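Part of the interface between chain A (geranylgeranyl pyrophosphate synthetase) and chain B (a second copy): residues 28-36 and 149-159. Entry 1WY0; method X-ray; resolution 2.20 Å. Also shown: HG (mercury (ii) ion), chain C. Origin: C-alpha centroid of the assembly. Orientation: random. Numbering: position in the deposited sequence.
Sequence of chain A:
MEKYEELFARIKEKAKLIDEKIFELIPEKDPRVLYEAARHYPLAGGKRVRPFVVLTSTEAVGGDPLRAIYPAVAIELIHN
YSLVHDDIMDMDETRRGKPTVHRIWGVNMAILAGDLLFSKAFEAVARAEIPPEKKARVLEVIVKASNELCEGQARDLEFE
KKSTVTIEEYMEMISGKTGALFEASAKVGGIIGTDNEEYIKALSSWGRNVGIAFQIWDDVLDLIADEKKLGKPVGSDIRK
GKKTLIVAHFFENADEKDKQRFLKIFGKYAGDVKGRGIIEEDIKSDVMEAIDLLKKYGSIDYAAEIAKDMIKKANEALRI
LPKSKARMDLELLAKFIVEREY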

# COMPACT_ATOMS: atom_id res chain seq x y z
N GLU A 28 -13.38 -13.26 7.33
CA GLU A 28 -14.24 -12.34 8.06
C GLU A 28 -13.85 -12.25 9.54
O GLU A 28 -14.39 -12.93 10.40
CB GLU A 28 -15.69 -12.83 7.93
CG GLU A 28 -15.99 -13.41 6.55
CD GLU A 28 -17.35 -14.06 6.57
OE1 GLU A 28 -17.46 -15.19 7.01
OE2 GLU A 28 -18.31 -13.42 6.12
N LYS A 29 -12.84 -11.41 9.81
CA LYS A 29 -12.35 -11.28 11.18
C LYS A 29 -12.17 -9.81 11.58
O LYS A 29 -12.33 -8.89 10.79
CB LYS A 29 -11.01 -12.01 11.28
CG LYS A 29 -9.97 -11.46 10.29
CD LYS A 29 -8.56 -11.45 10.88
CE LYS A 29 -7.58 -12.31 10.07
NZ LYS A 29 -6.21 -11.97 10.43
N ASP A 30 -11.87 -9.61 12.87
CA ASP A 30 -11.71 -8.25 13.37
C ASP A 30 -10.44 -7.59 12.84
O ASP A 30 -9.36 -8.16 12.83
CB ASP A 30 -11.66 -8.31 14.90
CG ASP A 30 -13.03 -7.95 15.46
OD1 ASP A 30 -13.89 -8.82 15.45
OD2 ASP A 30 -13.21 -6.82 15.91
N PRO A 31 -10.61 -6.35 12.34
CA PRO A 31 -11.90 -5.69 12.23
C PRO A 31 -12.63 -6.05 10.93
O PRO A 31 -12.07 -6.09 9.84
CB PRO A 31 -11.68 -4.18 12.30
CG PRO A 31 -10.18 -3.92 12.42
CD PRO A 31 -9.58 -5.36 12.07
N ARG A 32 -13.94 -6.34 11.07
CA ARG A 32 -14.73 -6.84 9.95
C ARG A 32 -14.93 -5.78 8.86
O ARG A 32 -14.78 -6.03 7.67
CB ARG A 32 -16.09 -7.29 10.48
CG ARG A 32 -16.16 -8.79 10.75
CD ARG A 32 -17.25 -9.13 11.77
NE ARG A 32 -17.32 -10.57 11.99
CZ ARG A 32 -16.70 -11.05 13.08
NH1 ARG A 32 -16.07 -10.23 13.90
NH2 ARG A 32 -16.76 -12.36 13.35
N VAL A 33 -15.36 -4.58 9.30
CA VAL A 33 -15.58 -3.51 8.33
C VAL A 33 -14.39 -3.36 7.38
O VAL A 33 -14.52 -3.06 6.20
CB VAL A 33 -15.80 -2.21 9.10
CG1 VAL A 33 -14.52 -1.80 9.83
CG2 VAL A 33 -16.20 -1.11 8.14
N LEU A 34 -13.19 -3.53 7.95
CA LEU A 34 -11.98 -3.49 7.14
C LEU A 34 -11.87 -4.73 6.25
O LEU A 34 -11.47 -4.66 5.10
CB LEU A 34 -10.78 -3.42 8.08
CG LEU A 34 -9.45 -3.63 7.35
CD1 LEU A 34 -9.10 -2.45 6.43
CD2 LEU A 34 -8.27 -3.79 8.31
N TYR A 35 -12.22 -5.89 6.83
CA TYR A 35 -11.98 -7.13 6.09
C TYR A 35 -13.09 -7.41 5.06
O TYR A 35 -12.90 -8.11 4.08
CB TYR A 35 -11.90 -8.28 7.09
CG TYR A 35 -10.49 -8.51 7.48
CD1 TYR A 35 -9.69 -9.36 6.73
CD2 TYR A 35 -9.95 -7.86 8.60
CE1 TYR A 35 -8.36 -9.57 7.08
CE2 TYR A 35 -8.62 -8.08 8.95
CZ TYR A 35 -7.83 -8.93 8.20
OH TYR A 35 -6.51 -9.14 8.54
N GLU A 36 -14.29 -6.84 5.30
CA GLU A 36 -15.34 -6.96 4.30
C GLU A 36 -15.12 -5.96 3.17
O GLU A 36 -15.42 -6.21 2.00
CB GLU A 36 -16.69 -6.71 4.97
CG GLU A 36 -17.61 -7.93 4.89
CD GLU A 36 -17.46 -8.58 3.53
OE1 GLU A 36 -17.45 -7.87 2.54
OE2 GLU A 36 -17.35 -9.80 3.49
HG HG C . -2.28 0.67 6.80
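Chain B, residues 149-159: LCEGQARDLEF

Chain B, residues 149-159, is helical and enters from a helix that begins earlier in its chain; it lies on a stretch of chain A that is loop from E28(A) to P31(A) and helix from R32(A) onward. P31(A) occupies the N-cap position, follows a cis peptide bond, and accepts the first helical hydrogen bond, from Y35(A) N to P31(A) O at 3.0 Å. In chain B the i to i+4 ladder runs through the segment, for example A154(B) N to C150(B) O at 2.9 Å and E158(B) N to A154(B) O at 3.0 Å. The two helix axes approach to 9.7 Å, and their N-to-C directions make an angle of 116°, so the helices cross obliquely, nearer perpendicular than antiparallel. The register is set by two pairs, with P31(A) CA 6.4 Å from E151(B) CA and L34(A) CA 6.4 Å from A154(B) CA. Together the stretches bury 412 Å².

A154(B) points toward chain A, and its small side chain meets two apolar neighbours: its CB is 3.9 Å from P31(A) CG and 3.9 Å from L34(A) CB. L34(A), chi1 t and chi2 p, also reaches back along the chain B helix, its CD2 lying 4.0 Å from C150(B) O and 4.0 Å from E151(B) CG. The proline ring packs between residues one helical turn apart, with P31(A) CD 3.5 Å from E151(B) CG and P31(A) CG 3.7 Å from R155(B) CG; P31(A) CG also lies over one face of the R155(B) guanidinium. One turn beyond A154(B), E158(B) points toward chain A and its CD stands 3.7 Å from V33(A) CG1.

The polar contacts involve the ends of longer side chains. E151(B) starts sideways, but its carboxylate comes nearer and accepts a hydrogen bond from Y35(A), OH to OE2 2.8 Å, near the plane of the tyrosine ring. K29(A) NZ makes a weak 3.4 Å hydrogen bond to Y35(A) OH and lies 4.1 Å from E151(B) OE2, beyond salt-bridge range; water 1 spans that gap, accepting from K29(A) NZ at 2.6 Å and donating to E151(B) OE2 at 3.2 Å. D30(A) OD2 and R155(B) NH1 form a long salt bridge of 4.0 Å, bridged by water 2, which donates to D30(A) OD2 at 2.7 Å and accepts from R155(B) NH1 at 3.0 Å. The other carboxylate oxygen, D30(A) OD1, pairs within chain A with R32(A) NH1 at 3.0 Å. C150(B) SG binds the mercury ion HG at 2.7 Å.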

# COMPACT_ATOMS: atom_id res chain seq x y z
N LEU B 149 -0.92 -2.84 11.69
CA LEU B 149 -0.93 -1.40 11.49
C LEU B 149 -2.23 -0.98 10.79
O LEU B 149 -2.88 -0.04 11.23
CB LEU B 149 0.31 -1.02 10.68
CG LEU B 149 0.57 0.42 10.23
CD1 LEU B 149 0.57 1.37 11.42
CD2 LEU B 149 1.92 0.45 9.52
N CYS B 150 -2.61 -1.67 9.71
CA CYS B 150 -3.85 -1.36 9.00
C CYS B 150 -5.05 -1.64 9.92
O CYS B 150 -6.03 -0.91 9.93
CB CYS B 150 -4.01 -2.21 7.73
SG CYS B 150 -2.82 -1.95 6.39
N GLU B 151 -4.96 -2.72 10.69
CA GLU B 151 -6.04 -3.09 11.60
C GLU B 151 -6.20 -2.08 12.72
O GLU B 151 -7.31 -1.72 13.08
CB GLU B 151 -5.78 -4.48 12.18
CG GLU B 151 -6.15 -5.61 11.22
CD GLU B 151 -5.59 -6.94 11.66
OE1 GLU B 151 -5.00 -6.99 12.76
OE2 GLU B 151 -5.73 -7.93 10.90
N GLY B 152 -5.08 -1.59 13.25
CA GLY B 152 -5.14 -0.60 14.31
C GLY B 152 -5.69 0.71 13.80
O GLY B 152 -6.43 1.40 14.51
N GLN B 153 -5.33 1.08 12.58
CA GLN B 153 -5.82 2.32 12.01
C GLN B 153 -7.32 2.17 11.69
O GLN B 153 -8.08 3.13 11.82
CB GLN B 153 -5.01 2.69 10.76
CG GLN B 153 -5.51 3.93 10.03
CD GLN B 153 -5.52 5.18 10.90
OE1 GLN B 153 -5.21 5.13 12.09
NE2 GLN B 153 -5.89 6.32 10.30
N ALA B 154 -7.74 0.98 11.27
CA ALA B 154 -9.15 0.73 10.96
C ALA B 154 -9.99 0.92 12.23
O ALA B 154 -11.02 1.60 12.21
CB ALA B 154 -9.33 -0.68 10.43
N ARG B 155 -9.57 0.30 13.32
CA ARG B 155 -10.30 0.44 14.57
C ARG B 155 -10.32 1.90 14.98
O ARG B 155 -11.29 2.37 15.57
CB ARG B 155 -9.63 -0.37 15.68
CG ARG B 155 -9.54 -1.85 15.40
CD ARG B 155 -9.23 -2.58 16.69
NE ARG B 155 -8.14 -3.52 16.52
CZ ARG B 155 -8.29 -4.82 16.29
NH1 ARG B 155 -9.50 -5.35 16.18
NH2 ARG B 155 -7.22 -5.58 16.16
N ASP B 156 -9.26 2.63 14.66
CA ASP B 156 -9.19 4.04 15.01
C ASP B 156 -10.23 4.82 14.21
O ASP B 156 -10.81 5.78 14.71
CB ASP B 156 -7.79 4.60 14.77
CG ASP B 156 -7.54 5.88 15.56
OD1 ASP B 156 -8.08 6.01 16.68
OD2 ASP B 156 -6.79 6.75 15.08
N LEU B 157 -10.48 4.39 12.97
CA LEU B 157 -11.49 5.07 12.15
C LEU B 157 -12.89 4.79 12.71
O LEU B 157 -13.71 5.70 12.79
CB LEU B 157 -11.44 4.59 10.70
CG LEU B 157 -10.29 5.07 9.83
CD1 LEU B 157 -10.43 4.48 8.43
CD2 LEU B 157 -10.30 6.58 9.77
N GLU B 158 -13.15 3.55 13.11
CA GLU B 158 -14.47 3.20 13.66
C GLU B 158 -14.83 4.06 14.87
O GLU B 158 -15.99 4.38 15.08
CB GLU B 158 -14.52 1.72 14.03
CG GLU B 158 -14.54 0.77 12.82
CD GLU B 158 -15.92 0.64 12.17
OE1 GLU B 158 -16.70 -0.24 12.59
OE2 GLU B 158 -16.22 1.42 11.24
N PHE B 159 -13.83 4.42 15.67
CA PHE B 159 -14.05 5.25 16.85
C PHE B 159 -14.85 6.51 16.51
O PHE B 159 -15.65 7.01 17.29
CB PHE B 159 -12.69 5.67 17.42
CG PHE B 159 -12.06 4.53 18.18
CD1 PHE B 159 -12.82 3.44 18.58
CD2 PHE B 159 -10.72 4.61 18.52
CE1 PHE B 159 -12.23 2.43 19.33
CE2 PHE B 159 -10.13 3.59 19.26
CZ PHE B 159 -10.89 2.50 19.67
O HOH W 1 -4.21 -10.50 9.80
O HOH W 2 -12.36 -4.38 16.56